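Local coordinates for segregation and condensation protein B (Mycobacterium tuberculosis, PDB 2Z99) that probably acts in chromosome segregation and condensation during cell division, as a subunit of the bacterial SMC complex, at residues I65-T70 with W74-R79; L106-Y111 with A122-N127; A130-L135 with G139-V144. All coordinates share one frame; numbering follows the deposited sequence.

Contact 1: I65-T70 with W74-R79; sequences IDLRHT and WRMYTR
His69 lies across one face of the Trp74 indole. Its CB sits 3.5 Å from the centroid of the Trp74 six-membered ring, almost on the ring normal, a CH-pi contact. With CG anti to the backbone N (chi1 -179°), the imidazole continues obliquely over the five-membered ring. Along this face Leu67 CG rests against Trp74 CE3 and Leu67 CD1 meets Met76 CG; beyond it Ile65 CG2 comes 3.7 Å from Met76 SD.

Asp66, Arg68 and Tyr77 occupy the other face, and Arg79 reaches in from the end of the strand. The bent chain of Arg68 lays NE over the Tyr77 face and NH2 across its CB-CG end, 3.3 Å from Tyr77 CD2, with guanidinium and ring tilted 46° apart. Arg68 NH1 makes a salt bridge to Asp66 OD2 at 2.6 Å. The Asp66 carboxylate stacks on the Arg79 guanidinium, planes 17° apart, a long ion pair (Asp66 OD2 to Arg79 NH1 3.6 Å) with no directed N-H. Arg79 NH2 also bonds weakly to Ile65 O at 3.0 Å, water 1 joins it to Asp66 OD1, and Ser63 O holds Arg79 NE.

Between the faces the backbone pairs Asp66 with Tyr77, both N-to-O bonds 2.7 Å, and Arg68 with Arg75. Leu51 of helix 44-60 packs on Trp74, Leu24 of helix 13-26 on Leu67 and Met76, and Leu25 of the second subunit on Met76. The hairpin follows three helices, consistent with the wing of a winged-helix domain.

Contact 2: L106-Y111 with A122-N127; sequences LAVVAY and AVRGVN
Val108 and Val123 meet tip to tip where the first helix of a winged-helix domain, 100-112, passes helix 117-124, the opening helix of its helix-turn-helix. The closely packed part is a single methyl: Val123 CG1 lies 4.0 Å from Val108 CG2 and equally far from Val108 CG1, set between the two branches. Both valines hold CG1 anti to the backbone N (chi1 174° and 167°), but Val108 offers both methyls and Val123 just one. Beside them the aliphatic part of Arg124 adds a looser touch, its CD 4.2 Å from Val108 CG2, and the same side chain runs on over Ala101, Glu104 and Thr105 of helix 100-112. No hydrogen bond crosses the contact.

Other sides of helix 100-112 are quite different: Leu106 and Val109 turn to Ile141 and Thr157, in the domain core. Toward solvent, helix 117-124 ends in a Schellman motif. Gly125, with positive phi, is the C-prime residue; Gly125 N bonds weakly to Ala122 O and Val126 N reaches back to Ser121 O, while Ser121 OG bonds to Val126 O. The turn brings Val126 against the Arg124 side chain, its CG2 3.9 Å off one face of the guanidinium plane, toward the rim.

Contact 3: A130-L135 with G139-V144; sequences AVMRTL and GLITEV
Ile141 takes a first torsion of 65°, which places CG1 between its backbone N and carbonyl carbon, and an extended second torsion then carries CD1 toward the helix, onto Leu135 and Met132. The methyl comes to rest with Ile141 CD1 3.7 Å from Leu135 CB. Met132, bent at chi2 and again at chi3, curls round to meet the same group from another direction, crossing the isoleucine at about a right angle with Met132 SD 4.0 Å from Ile141 CD1. One methyl thus touches two side chains a turn of helix apart. Leu135 CD1 also lies near that methyl; the other branch, Leu135 CD2, is 4.2 Å from Leu140 CB.

The polar part is the helix end. Leu140 N donates to Leu135 O at 2.9 Å, approaching nearly along the C=O axis, and Ile141 N adds a weak, long bond to the same oxygen, at 3.5 Å. The Leu140 bond is the six-to-one bond of a Schellman motif, in which Gly139 has positive phi and turns the chain out of helix 129-137 into strand 141-146. Back in the helix, Val131 O takes Leu135 N at 2.9 Å and Thr134 OG1 at 3.2 Å, both from the same face of its plane.

The surroundings complete the core: Thr105 packs on Leu135, Phe155 on Met132 and Phe161 on Leu140, while Gly139 O is bonded by Thr158 OG1. This is the junction of a winged-helix domain where the second helix of the helix-turn-helix passes into the wing. Its chemistry suggests a division of labour: the bonds to Leu135 O satisfy a carbonyl at the helix end and probably set the turn, while the side chains meet through apolar contacts.

Overall arrangement
Contact 1 belongs to the N-terminal part of the chain and stands apart, its centre about 51 Å from that of contact 2 and about 42 Å from that of contact 3, across the chain's centre. Contacts 2 and 3 share one winged-helix domain, with centres about 12 Å apart, and helix 100-112 joins them: Leu106 CG packs 3.8 Å from Leu135 CD2. Contact 3 is buried and combines apolar packing with backbone bonds; contact 2 lies at the surface and rests on a few aliphatic groups. Contact 1 is partly buried, joined by strand pairing, with an apolar face against helices and a charged one. Contact 1 alone reaches the second subunit.

Contact 1: I65-T70 with W74-R79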
loop_
_atom_site.group_PDB
_atom_site.type_symbol
_atom_site.label_atom_id
_atom_site.label_comp_id
_atom_site.label_asym_id
_atom_site.label_seq_id
_atom_site.Cartn_x
_atom_site.Cartn_y
_atom_site.Cartn_z
ATOM N N ILE A 65 9.303 7.339 8.111
ATOM C CA ILE A 65 9.115 5.905 7.969
ATOM C C ILE A 65 9.796 5.146 9.107
ATOM O O ILE A 65 10.964 5.403 9.437
ATOM C CB ILE A 65 9.693 5.410 6.626
ATOM C CG1 ILE A 65 9.001 6.130 5.467
ATOM C CG2 ILE A 65 9.524 3.903 6.508
ATOM C CD1 ILE A 65 9.589 5.815 4.105
ATOM N N ASP A 66 9.058 4.218 9.710
ATOM C CA ASP A 66 9.576 3.413 10.808
ATOM C C ASP A 66 9.410 1.936 10.482
ATOM O O ASP A 66 8.287 1.424 10.436
ATOM C CB ASP A 66 8.834 3.720 12.104
ATOM C CG ASP A 66 9.412 2.974 13.285
ATOM O OD1 ASP A 66 10.370 2.211 13.078
ATOM O OD2 ASP A 66 8.923 3.148 14.419
ATOM N N LEU A 67 10.538 1.265 10.254
ATOM C CA LEU A 67 10.555 -0.152 9.930
ATOM C C LEU A 67 10.450 -0.915 11.241
ATOM O O LEU A 67 11.357 -0.866 12.067
ATOM C CB LEU A 67 11.856 -0.501 9.200
ATOM C CG LEU A 67 12.084 -1.925 8.688
ATOM C CD1 LEU A 67 10.994 -2.360 7.705
ATOM C CD2 LEU A 67 13.441 -1.968 8.014
ATOM N N ARG A 68 9.326 -1.596 11.442
ATOM C CA ARG A 68 9.116 -2.349 12.666
ATOM C C ARG A 68 8.897 -3.829 12.410
ATOM O O ARG A 68 8.411 -4.226 11.350
ATOM C CB ARG A 68 7.933 -1.782 13.450
ATOM C CG ARG A 68 8.297 -0.648 14.384
ATOM C CD ARG A 68 7.282 -0.513 15.506
ATOM N NE ARG A 68 5.960 -0.129 15.022
ATOM C CZ ARG A 68 5.697 1.026 14.415
ATOM N NH1 ARG A 68 6.675 1.902 14.219
ATOM N NH2 ARG A 68 4.459 1.311 14.007
ATOM N N HIS A 69 9.270 -4.642 13.392
ATOM C CA HIS A 69 9.116 -6.089 13.284
ATOM C C HIS A 69 7.988 -6.561 14.181
ATOM O O HIS A 69 7.919 -6.187 15.357
ATOM C CB HIS A 69 10.404 -6.809 13.686
ATOM C CG HIS A 69 10.319 -8.298 13.574
ATOM N ND1 HIS A 69 10.505 -9.135 14.652
ATOM C CD2 HIS A 69 10.084 -9.100 12.510
ATOM C CE1 HIS A 69 10.389 -10.390 14.254
ATOM N NE2 HIS A 69 10.135 -10.396 12.958
ATOM N N THR A 70 7.113 -7.384 13.613
ATOM C CA THR A 70 5.968 -7.922 14.335
ATOM C C THR A 70 5.920 -9.438 14.113
ATOM O O THR A 70 6.611 -9.959 13.233
ATOM C CB THR A 70 4.659 -7.284 13.823
ATOM O OG1 THR A 70 3.585 -7.612 14.710
ATOM C CG2 THR A 70 4.328 -7.798 12.426
ATOM N N TRP A 74 8.234 -8.262 9.052
ATOM C CA TRP A 74 8.709 -6.879 8.966
ATOM C C TRP A 74 7.841 -6.036 8.038
ATOM O O TRP A 74 7.348 -6.526 7.016
ATOM C CB TRP A 74 10.150 -6.819 8.448
ATOM C CG TRP A 74 11.203 -7.300 9.394
ATOM C CD1 TRP A 74 11.631 -8.589 9.563
ATOM C CD2 TRP A 74 11.969 -6.500 10.309
ATOM N NE1 TRP A 74 12.616 -8.639 10.528
ATOM C CE2 TRP A 74 12.841 -7.372 11.000
ATOM C CE3 TRP A 74 12.002 -5.134 10.610
ATOM C CZ2 TRP A 74 13.736 -6.923 11.969
ATOM C CZ3 TRP A 74 12.898 -4.685 11.585
ATOM C CH2 TRP A 74 13.752 -5.579 12.247
ATOM N N ARG A 75 7.696 -4.755 8.374
ATOM C CA ARG A 75 6.878 -3.853 7.573
ATOM C C ARG A 75 7.206 -2.390 7.861
ATOM O O ARG A 75 7.547 -2.040 8.981
ATOM C CB ARG A 75 5.403 -4.130 7.884
ATOM C CG ARG A 75 4.385 -3.314 7.112
ATOM C CD ARG A 75 2.966 -3.642 7.602
ATOM N NE ARG A 75 1.950 -3.187 6.655
ATOM C CZ ARG A 75 0.636 -3.377 6.779
ATOM N NH1 ARG A 75 0.121 -4.025 7.829
ATOM N NH2 ARG A 75 -0.171 -2.920 5.827
ATOM N N MET A 76 7.111 -1.539 6.844
ATOM C CA MET A 76 7.358 -0.111 7.036
ATOM C C MET A 76 6.091 0.567 7.560
ATOM O O MET A 76 5.030 0.473 6.941
ATOM C CB MET A 76 7.756 0.555 5.722
ATOM C CG MET A 76 9.049 0.051 5.152
ATOM S SD MET A 76 9.744 1.178 3.983
ATOM C CE MET A 76 8.989 0.598 2.496
ATOM N N TYR A 77 6.206 1.241 8.699
ATOM C CA TYR A 77 5.087 1.949 9.308
ATOM C C TYR A 77 5.351 3.455 9.358
ATOM O O TYR A 77 6.471 3.923 9.148
ATOM C CB TYR A 77 4.859 1.480 10.752
ATOM C CG TYR A 77 4.477 0.030 10.899
ATOM C CD1 TYR A 77 5.318 -0.980 10.440
ATOM C CD2 TYR A 77 3.255 -0.335 11.469
ATOM C CE1 TYR A 77 4.956 -2.320 10.533
ATOM C CE2 TYR A 77 2.879 -1.677 11.571
ATOM C CZ TYR A 77 3.733 -2.664 11.098
ATOM O OH TYR A 77 3.364 -3.989 11.162
ATOM N N THR A 78 4.295 4.208 9.642
ATOM C CA THR A 78 4.387 5.650 9.802
ATOM C C THR A 78 4.885 5.861 11.236
ATOM O O THR A 78 4.343 5.276 12.178
ATOM C CB THR A 78 3.013 6.293 9.630
ATOM O OG1 THR A 78 2.883 6.762 8.283
ATOM C CG2 THR A 78 2.814 7.432 10.629
ATOM N N ARG A 79 5.921 6.674 11.406
ATOM C CA ARG A 79 6.459 6.905 12.740
ATOM C C ARG A 79 5.418 7.628 13.586
ATOM O O ARG A 79 4.800 8.599 13.142
ATOM C CB ARG A 79 7.768 7.702 12.651
ATOM C CG ARG A 79 8.637 7.608 13.896
ATOM C CD ARG A 79 10.048 8.164 13.658
ATOM N NE ARG A 79 10.849 7.330 12.757
ATOM C CZ ARG A 79 11.470 6.210 13.113
ATOM N NH1 ARG A 79 11.404 5.772 14.361
ATOM N NH2 ARG A 79 12.143 5.512 12.214
HETATM O O HOH W 1 12.769 2.517 11.929
HETATM O O HOH W 2 2.910 3.535 14.190
#

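Contact 2: L106-Y111 with A122-N127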
loop_
_atom_site.group_PDB
_atom_site.type_symbol
_atom_site.label_atom_id
_atom_site.label_comp_id
_atom_site.label_asym_id
_atom_site.label_seq_id
_atom_site.Cartn_x
_atom_site.Cartn_y
_atom_site.Cartn_z
ATOM N N LEU A 106 -23.850 29.494 -3.056
ATOM C CA LEU A 106 -23.130 29.999 -1.897
ATOM C C LEU A 106 -23.100 31.512 -2.061
ATOM O O LEU A 106 -23.375 32.255 -1.122
ATOM C CB LEU A 106 -21.698 29.461 -1.864
ATOM C CG LEU A 106 -20.960 29.402 -0.520
ATOM C CD1 LEU A 106 -19.476 29.464 -0.808
ATOM C CD2 LEU A 106 -21.354 30.547 0.399
ATOM N N ALA A 107 -22.777 31.951 -3.274
ATOM C CA ALA A 107 -22.700 33.370 -3.601
ATOM C C ALA A 107 -24.029 34.067 -3.353
ATOM O O ALA A 107 -24.066 35.208 -2.881
ATOM C CB ALA A 107 -22.289 33.548 -5.046
ATOM N N VAL A 108 -25.124 33.387 -3.673
ATOM C CA VAL A 108 -26.431 33.971 -3.465
ATOM C C VAL A 108 -26.616 34.289 -1.983
ATOM O O VAL A 108 -27.035 35.388 -1.633
ATOM C CB VAL A 108 -27.553 33.019 -3.961
ATOM C CG1 VAL A 108 -28.924 33.579 -3.601
ATOM C CG2 VAL A 108 -27.448 32.850 -5.455
ATOM N N VAL A 109 -26.292 33.332 -1.116
ATOM C CA VAL A 109 -26.424 33.538 0.322
ATOM C C VAL A 109 -25.470 34.618 0.775
ATOM O O VAL A 109 -25.822 35.466 1.587
ATOM C CB VAL A 109 -26.101 32.264 1.129
ATOM C CG1 VAL A 109 -25.972 32.605 2.605
ATOM C CG2 VAL A 109 -27.201 31.229 0.935
ATOM N N ALA A 110 -24.256 34.582 0.239
ATOM C CA ALA A 110 -23.227 35.550 0.596
ATOM C C ALA A 110 -23.630 36.987 0.302
ATOM O O ALA A 110 -23.545 37.851 1.172
ATOM C CB ALA A 110 -21.935 35.221 -0.133
ATOM N N TYR A 111 -24.076 37.231 -0.927
ATOM C CA TYR A 111 -24.470 38.565 -1.360
ATOM C C TYR A 111 -25.841 39.049 -0.886
ATOM O O TYR A 111 -26.101 40.250 -0.871
ATOM C CB TYR A 111 -24.384 38.643 -2.884
ATOM C CG TYR A 111 -22.968 38.751 -3.429
ATOM C CD1 TYR A 111 -22.302 39.980 -3.447
ATOM C CD2 TYR A 111 -22.308 37.636 -3.951
ATOM C CE1 TYR A 111 -21.010 40.101 -3.980
ATOM C CE2 TYR A 111 -21.013 37.742 -4.485
ATOM C CZ TYR A 111 -20.372 38.981 -4.499
ATOM O OH TYR A 111 -19.110 39.104 -5.047
ATOM N N ALA A 122 -35.602 30.356 -5.512
ATOM C CA ALA A 122 -36.171 31.167 -6.575
ATOM C C ALA A 122 -35.076 31.823 -7.404
ATOM O O ALA A 122 -35.073 31.720 -8.635
ATOM C CB ALA A 122 -37.094 32.224 -5.998
ATOM N N VAL A 123 -34.147 32.491 -6.731
ATOM C CA VAL A 123 -33.038 33.155 -7.410
ATOM C C VAL A 123 -32.212 32.192 -8.259
ATOM O O VAL A 123 -31.712 32.572 -9.315
ATOM C CB VAL A 123 -32.110 33.860 -6.395
ATOM C CG1 VAL A 123 -30.801 34.280 -7.058
ATOM C CG2 VAL A 123 -32.813 35.072 -5.825
ATOM N N ARG A 124 -32.058 30.952 -7.810
ATOM C CA ARG A 124 -31.283 29.981 -8.572
ATOM C C ARG A 124 -32.167 29.338 -9.646
ATOM O O ARG A 124 -31.676 28.833 -10.661
ATOM C CB ARG A 124 -30.728 28.886 -7.655
ATOM C CG ARG A 124 -29.554 29.287 -6.758
ATOM C CD ARG A 124 -28.202 29.198 -7.464
ATOM N NE ARG A 124 -27.947 27.922 -8.155
ATOM C CZ ARG A 124 -28.015 26.711 -7.595
ATOM N NH1 ARG A 124 -28.338 26.573 -6.317
ATOM N NH2 ARG A 124 -27.742 25.627 -8.311
ATOM N N GLY A 125 -33.473 29.357 -9.404
ATOM C CA GLY A 125 -34.411 28.769 -10.339
ATOM C C GLY A 125 -34.458 27.260 -10.250
ATOM O O GLY A 125 -34.799 26.598 -11.224
ATOM N N VAL A 126 -34.133 26.705 -9.088
ATOM C CA VAL A 126 -34.136 25.256 -8.910
ATOM C C VAL A 126 -34.161 24.885 -7.428
ATOM O O VAL A 126 -33.919 25.727 -6.572
ATOM C CB VAL A 126 -32.865 24.607 -9.523
ATOM C CG1 VAL A 126 -32.812 24.815 -11.027
ATOM C CG2 VAL A 126 -31.631 25.212 -8.888
ATOM N N ASN A 127 -34.450 23.623 -7.128
ATOM C CA ASN A 127 -34.459 23.151 -5.750
ATOM C C ASN A 127 -32.997 23.204 -5.277
ATOM O O ASN A 127 -32.085 22.889 -6.043
ATOM C CB ASN A 127 -34.968 21.710 -5.704
ATOM C CG ASN A 127 -35.074 21.179 -4.295
ATOM O OD1 ASN A 127 -36.071 21.418 -3.609
ATOM N ND2 ASN A 127 -34.043 20.465 -3.843
#

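Contact 3: A130-L135 with G139-V144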
loop_
_atom_site.group_PDB
_atom_site.type_symbol
_atom_site.label_atom_id
_atom_site.label_comp_id
_atom_site.label_asym_id
_atom_site.label_seq_id
_atom_site.Cartn_x
_atom_site.Cartn_y
_atom_site.Cartn_z
ATOM N N ALA A 130 -30.017 19.850 -1.582
ATOM C CA ALA A 130 -28.766 19.099 -1.586
ATOM C C ALA A 130 -27.581 20.029 -1.363
ATOM O O ALA A 130 -26.710 19.745 -0.537
ATOM C CB ALA A 130 -28.606 18.341 -2.906
ATOM N N VAL A 131 -27.553 21.140 -2.096
ATOM C CA VAL A 131 -26.472 22.101 -1.968
ATOM C C VAL A 131 -26.541 22.852 -0.644
ATOM O O VAL A 131 -25.513 23.207 -0.073
ATOM C CB VAL A 131 -26.489 23.118 -3.125
ATOM C CG1 VAL A 131 -25.487 24.212 -2.864
ATOM C CG2 VAL A 131 -26.153 22.424 -4.424
ATOM N N MET A 132 -27.749 23.117 -0.162
ATOM C CA MET A 132 -27.898 23.815 1.113
ATOM C C MET A 132 -27.289 22.931 2.190
ATOM O O MET A 132 -26.483 23.375 2.999
ATOM C CB MET A 132 -29.372 24.064 1.436
ATOM C CG MET A 132 -29.982 25.244 0.700
ATOM S SD MET A 132 -29.089 26.785 0.992
ATOM C CE MET A 132 -29.952 27.435 2.394
ATOM N N ARG A 133 -27.688 21.667 2.169
ATOM C CA ARG A 133 -27.204 20.674 3.112
ATOM C C ARG A 133 -25.679 20.657 3.163
ATOM O O ARG A 133 -25.095 20.869 4.227
ATOM C CB ARG A 133 -27.701 19.297 2.700
ATOM C CG ARG A 133 -27.470 18.204 3.719
ATOM C CD ARG A 133 -27.675 16.837 3.087
ATOM N NE ARG A 133 -28.880 16.801 2.267
ATOM C CZ ARG A 133 -29.091 15.915 1.298
ATOM N NH1 ARG A 133 -28.177 14.988 1.030
ATOM N NH2 ARG A 133 -30.206 15.966 0.580
ATOM N N THR A 134 -25.029 20.407 2.027
ATOM C CA THR A 134 -23.574 20.348 2.032
ATOM C C THR A 134 -22.985 21.668 2.519
ATOM O O THR A 134 -22.090 21.673 3.355
ATOM C CB THR A 134 -22.979 19.975 0.634
ATOM O OG1 THR A 134 -23.173 21.053 -0.283
ATOM C CG2 THR A 134 -23.638 18.723 0.080
ATOM N N LEU A 135 -23.491 22.789 2.016
ATOM C CA LEU A 135 -22.993 24.088 2.455
ATOM C C LEU A 135 -23.105 24.208 3.967
ATOM O O LEU A 135 -22.248 24.809 4.610
ATOM C CB LEU A 135 -23.780 25.224 1.810
ATOM C CG LEU A 135 -23.481 25.555 0.356
ATOM C CD1 LEU A 135 -24.311 26.748 -0.046
ATOM C CD2 LEU A 135 -22.009 25.857 0.187
ATOM N N GLY A 139 -20.066 23.942 7.063
ATOM C CA GLY A 139 -19.992 25.176 7.826
ATOM C C GLY A 139 -19.775 26.453 7.042
ATOM O O GLY A 139 -19.289 27.441 7.600
ATOM N N LEU A 140 -20.114 26.457 5.756
ATOM C CA LEU A 140 -19.952 27.671 4.961
ATOM C C LEU A 140 -21.100 28.656 5.196
ATOM O O LEU A 140 -20.963 29.859 4.960
ATOM C CB LEU A 140 -19.846 27.335 3.471
ATOM C CG LEU A 140 -18.470 26.888 2.974
ATOM C CD1 LEU A 140 -17.392 27.795 3.564
ATOM C CD2 LEU A 140 -18.230 25.459 3.384
ATOM N N ILE A 141 -22.236 28.143 5.657
ATOM C CA ILE A 141 -23.398 28.981 5.939
ATOM C C ILE A 141 -24.076 28.369 7.137
ATOM O O ILE A 141 -23.778 27.237 7.509
ATOM C CB ILE A 141 -24.432 29.010 4.763
ATOM C CG1 ILE A 141 -25.041 27.613 4.573
ATOM C CG2 ILE A 141 -23.766 29.535 3.489
ATOM C CD1 ILE A 141 -26.156 27.540 3.538
ATOM N N THR A 142 -24.989 29.112 7.742
ATOM C CA THR A 142 -25.709 28.600 8.899
ATOM C C THR A 142 -27.005 29.351 9.123
ATOM O O THR A 142 -27.208 30.430 8.573
ATOM C CB THR A 142 -24.867 28.713 10.176
ATOM O OG1 THR A 142 -25.509 27.983 11.229
ATOM C CG2 THR A 142 -24.715 30.173 10.590
ATOM N N GLU A 143 -27.882 28.768 9.931
ATOM C CA GLU A 143 -29.158 29.398 10.237
ATOM C C GLU A 143 -28.920 30.581 11.173
ATOM O O GLU A 143 -28.258 30.442 12.204
ATOM C CB GLU A 143 -30.118 28.394 10.894
ATOM C CG GLU A 143 -30.441 27.173 10.036
ATOM C CD GLU A 143 -29.501 26.003 10.289
ATOM O OE1 GLU A 143 -28.312 26.244 10.608
ATOM O OE2 GLU A 143 -29.949 24.839 10.154
ATOM N N VAL A 144 -29.453 31.743 10.804
ATOM C CA VAL A 144 -29.299 32.948 11.604
ATOM C C VAL A 144 -30.551 33.263 12.411
ATOM O O VAL A 144 -30.473 33.524 13.608
ATOM C CB VAL A 144 -28.963 34.153 10.721
ATOM C CG1 VAL A 144 -28.969 35.420 11.549
ATOM C CG2 VAL A 144 -27.606 33.950 10.083
#